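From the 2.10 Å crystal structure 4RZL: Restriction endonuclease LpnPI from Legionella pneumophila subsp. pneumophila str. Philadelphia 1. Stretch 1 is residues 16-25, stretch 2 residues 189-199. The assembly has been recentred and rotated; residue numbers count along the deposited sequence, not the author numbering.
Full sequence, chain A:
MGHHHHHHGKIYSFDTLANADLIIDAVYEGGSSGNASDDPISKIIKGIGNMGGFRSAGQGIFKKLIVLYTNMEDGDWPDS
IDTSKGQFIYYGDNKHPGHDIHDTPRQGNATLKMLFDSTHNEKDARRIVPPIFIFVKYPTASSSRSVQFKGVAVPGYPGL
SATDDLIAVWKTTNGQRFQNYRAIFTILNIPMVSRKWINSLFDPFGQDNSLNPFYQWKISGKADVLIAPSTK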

# COMPACT_ATOMS: atom_id res chain seq x y z
N THR A 16 7.08 10.00 18.12
CA THR A 16 6.58 8.73 18.66
C THR A 16 6.45 7.63 17.61
O THR A 16 5.92 6.55 17.89
CB THR A 16 5.21 8.90 19.38
OG1 THR A 16 4.20 9.24 18.42
CG2 THR A 16 5.30 10.00 20.44
N LEU A 17 6.91 7.90 16.39
CA LEU A 17 6.70 6.99 15.26
C LEU A 17 7.50 5.69 15.33
O LEU A 17 7.03 4.63 14.90
CB LEU A 17 7.04 7.70 13.94
CG LEU A 17 6.18 8.93 13.62
CD1 LEU A 17 6.50 9.47 12.23
CD2 LEU A 17 4.70 8.66 13.78
N ALA A 18 8.72 5.77 15.88
CA ALA A 18 9.64 4.64 15.81
C ALA A 18 9.18 3.37 16.52
O ALA A 18 9.57 2.27 16.13
CB ALA A 18 11.01 5.07 16.34
N ASN A 19 8.35 3.49 17.56
CA ASN A 19 7.85 2.29 18.23
C ASN A 19 6.33 2.19 18.16
O ASN A 19 5.71 1.44 18.91
CB ASN A 19 8.32 2.22 19.69
CG ASN A 19 7.67 3.27 20.56
OD1 ASN A 19 7.31 4.34 20.07
ND2 ASN A 19 7.51 2.97 21.84
N ALA A 20 5.72 2.94 17.25
CA ALA A 20 4.26 2.94 17.10
C ALA A 20 3.74 1.62 16.51
O ALA A 20 4.43 0.93 15.76
CB ALA A 20 3.82 4.10 16.22
N ASP A 21 2.50 1.28 16.86
CA ASP A 21 1.76 0.27 16.13
C ASP A 21 1.12 0.93 14.90
O ASP A 21 0.87 2.14 14.91
CB ASP A 21 0.67 -0.36 17.00
CG ASP A 21 1.21 -0.91 18.32
OD1 ASP A 21 1.97 -1.90 18.30
OD2 ASP A 21 0.86 -0.35 19.38
N LEU A 22 0.84 0.14 13.87
CA LEU A 22 0.05 0.64 12.74
C LEU A 22 -1.44 0.33 12.94
O LEU A 22 -1.86 -0.83 12.95
CB LEU A 22 0.55 0.04 11.41
CG LEU A 22 1.85 0.67 10.89
CD1 LEU A 22 2.40 -0.11 9.69
CD2 LEU A 22 1.59 2.14 10.52
N ILE A 23 -2.23 1.39 13.10
CA ILE A 23 -3.65 1.29 13.43
C ILE A 23 -4.52 1.85 12.31
O ILE A 23 -4.25 2.93 11.80
CB ILE A 23 -3.95 2.04 14.74
CG1 ILE A 23 -3.27 1.32 15.91
CG2 ILE A 23 -5.47 2.14 14.99
CD1 ILE A 23 -3.38 2.05 17.23
N ILE A 24 -5.56 1.10 11.93
CA ILE A 24 -6.48 1.51 10.87
C ILE A 24 -6.93 2.95 11.04
O ILE A 24 -7.48 3.33 12.08
CB ILE A 24 -7.71 0.59 10.80
CG1 ILE A 24 -7.34 -0.77 10.19
CG2 ILE A 24 -8.83 1.26 9.98
CD1 ILE A 24 -6.91 -0.69 8.73
N ASP A 25 -6.62 3.75 10.02
CA ASP A 25 -7.00 5.16 9.90
C ASP A 25 -6.40 6.09 10.96
O ASP A 25 -6.81 7.24 11.08
CB ASP A 25 -8.51 5.30 9.86
CG ASP A 25 -9.11 4.75 8.58
OD1 ASP A 25 -8.35 4.56 7.60
OD2 ASP A 25 -10.34 4.50 8.54
N ASN A 189 -9.24 -7.56 7.05
CA ASN A 189 -9.75 -7.29 8.38
C ASN A 189 -8.64 -7.42 9.42
O ASN A 189 -8.58 -8.39 10.18
CB ASN A 189 -10.92 -8.24 8.70
CG ASN A 189 -11.57 -7.94 10.05
OD1 ASN A 189 -11.35 -6.89 10.65
ND2 ASN A 189 -12.38 -8.88 10.52
N ILE A 190 -7.74 -6.45 9.43
CA ILE A 190 -6.65 -6.37 10.39
C ILE A 190 -6.70 -4.97 10.98
O ILE A 190 -6.32 -4.01 10.30
CB ILE A 190 -5.28 -6.60 9.75
CG1 ILE A 190 -5.18 -8.02 9.17
CG2 ILE A 190 -4.16 -6.30 10.75
CD1 ILE A 190 -3.87 -8.31 8.46
N PRO A 191 -7.20 -4.85 12.21
CA PRO A 191 -7.32 -3.50 12.80
C PRO A 191 -5.98 -2.89 13.20
O PRO A 191 -5.89 -1.68 13.33
CB PRO A 191 -8.21 -3.73 14.03
CG PRO A 191 -8.06 -5.21 14.36
CD PRO A 191 -7.85 -5.89 13.03
N MET A 192 -4.96 -3.72 13.39
CA MET A 192 -3.67 -3.24 13.90
C MET A 192 -2.51 -4.13 13.50
O MET A 192 -2.58 -5.37 13.60
CB MET A 192 -3.71 -3.14 15.43
CG MET A 192 -2.40 -2.67 16.03
SD MET A 192 -2.37 -2.70 17.83
CE MET A 192 -1.91 -4.41 18.10
N VAL A 193 -1.43 -3.51 13.05
CA VAL A 193 -0.17 -4.22 12.90
C VAL A 193 0.75 -3.81 14.05
O VAL A 193 1.08 -2.64 14.19
CB VAL A 193 0.50 -3.91 11.56
CG1 VAL A 193 1.78 -4.75 11.41
CG2 VAL A 193 -0.48 -4.19 10.42
N SER A 194 1.13 -4.78 14.89
CA SER A 194 1.86 -4.45 16.12
C SER A 194 3.31 -4.02 15.86
O SER A 194 3.92 -4.45 14.88
CB SER A 194 1.85 -5.64 17.06
OG SER A 194 2.76 -6.60 16.60
N ARG A 195 3.86 -3.20 16.75
CA ARG A 195 5.28 -2.86 16.69
C ARG A 195 6.17 -4.10 16.71
O ARG A 195 7.19 -4.14 16.01
CB ARG A 195 5.65 -1.91 17.84
CG ARG A 195 7.15 -1.67 18.00
CD ARG A 195 7.85 -1.18 16.73
NE ARG A 195 7.11 -0.17 16.00
CZ ARG A 195 7.50 0.32 14.82
NH1 ARG A 195 8.61 -0.14 14.24
NH2 ARG A 195 6.78 1.25 14.22
N LYS A 196 5.78 -5.10 17.49
CA LYS A 196 6.51 -6.37 17.53
C LYS A 196 6.58 -6.97 16.13
O LYS A 196 7.65 -7.37 15.68
CB LYS A 196 5.85 -7.37 18.48
CG LYS A 196 6.56 -8.74 18.58
CD LYS A 196 5.88 -9.65 19.59
CE LYS A 196 6.41 -11.08 19.55
NZ LYS A 196 7.84 -11.16 19.96
N TRP A 197 5.44 -7.01 15.44
CA TRP A 197 5.42 -7.54 14.09
C TRP A 197 6.34 -6.74 13.19
O TRP A 197 7.16 -7.31 12.47
CB TRP A 197 4.01 -7.55 13.49
CG TRP A 197 3.95 -8.41 12.26
CD1 TRP A 197 3.50 -9.70 12.18
CD2 TRP A 197 4.41 -8.06 10.95
NE1 TRP A 197 3.63 -10.16 10.89
CE2 TRP A 197 4.19 -9.18 10.12
CE3 TRP A 197 4.96 -6.90 10.39
CZ2 TRP A 197 4.51 -9.17 8.76
CZ3 TRP A 197 5.29 -6.91 9.05
CH2 TRP A 197 5.05 -8.03 8.25
N ILE A 198 6.22 -5.41 13.23
CA ILE A 198 6.97 -4.53 12.34
C ILE A 198 8.48 -4.64 12.55
O ILE A 198 9.25 -4.64 11.58
CB ILE A 198 6.52 -3.05 12.51
CG1 ILE A 198 5.03 -2.91 12.18
CG2 ILE A 198 7.33 -2.13 11.61
CD1 ILE A 198 4.44 -1.57 12.60
N ASN A 199 8.92 -4.71 13.81
CA ASN A 199 10.34 -4.91 14.11
C ASN A 199 10.83 -6.28 13.66
O ASN A 199 12.02 -6.50 13.48
CB ASN A 199 10.63 -4.74 15.61
CG ASN A 199 10.66 -3.28 16.05
OD1 ASN A 199 10.71 -2.37 15.23
ND2 ASN A 199 10.68 -3.06 17.36

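The rule that organises this contact is a short antiparallel pairing of backbones, extended at one end by a helix start that reads the neighbouring loop. Leu22 and Val193 form the hydrogen-bonded pair of the register: Leu22 N donates to Val193 O at 2.8 Å, and Val193 N returns the bond to Leu22 O at 2.7 Å. Two residues on, Ile24 N reaches Pro191 O at 3.1 Å with an almost straight N-H...O angle of 175°. Proline has no amide hydrogen to give, so Pro191 can join this pairing through its carbonyl alone. Between these bonds lies the non-hydrogen-bonded pair Ile23 and Met192, with CA atoms 4.5 Å apart. Here Met192 CA comes within 3.2 Å of Leu22 O, a CA-H...O contact that uses the same carbonyl already engaged by Val193 N.

The polar side chains work where the strand pairing ends, and they too address backbone. Asp21 OD1 accepts from Arg195 N at 2.8 Å and 161°. The CA-to-CB bond of Asp21 points sideways, but the m rotamer brings the carboxylate nearer to stretch 2, where it meets an amide in the first turn of the helix. Such amides lack a carbonyl one turn earlier within the helix, so an acceptor from another part of the chain can serve them. Ser194, at the N-cap position, supplies a local counterpart: its OG accepts from Trp197 N at 2.9 Å. Two free amides of the helix start are thus met by two side chains, one from across the contact and one from within.

Arg195 is the largest single contributor on its side, and it pays back the loop that precedes the strand. Its side chain folds through chi2 and chi3 in p, so that Arg195 NE and Arg195 NH2 both donate to Ala20 O, at 2.9 and 2.8 Å. Both angles are 139°, the bent geometry expected when one oxygen sits between two donors, and Ala20 O accordingly lies at the edge of the guanidinium, near its plane. Asn19 N and Ala18 O lie over one face of the group. Ala18 O is 3.2 Å from Arg195 NH1, yet the angle is too poor for a hydrogen bond, so proximity alone is no guide. On the helix side, Arg195 NH1 donates to Asn199 OD1 at 3.2 Å, so the folded arginine is bonded to its own helix as well as to the loop.

Apolar packing follows the alternation of the strands. On one face of the sheet Leu22 CB and Val193 CB are 4.0 Å apart, and Leu22 CG also meets Ile198 CD1 at 3.8 Å, so this buried leucine touches both strand and helix. On the other face, the more exposed Ile23 and Met192 pair through Ile23 CG1 and Met192 CG at 4.1 Å. Beyond the bridges the CA-to-CB bond of Ile24 points toward stretch 2; the close approach there, Ile24 CG1 to Ile190 O at 3.4 Å, is a van der Waals contact with backbone and not an apolar pair.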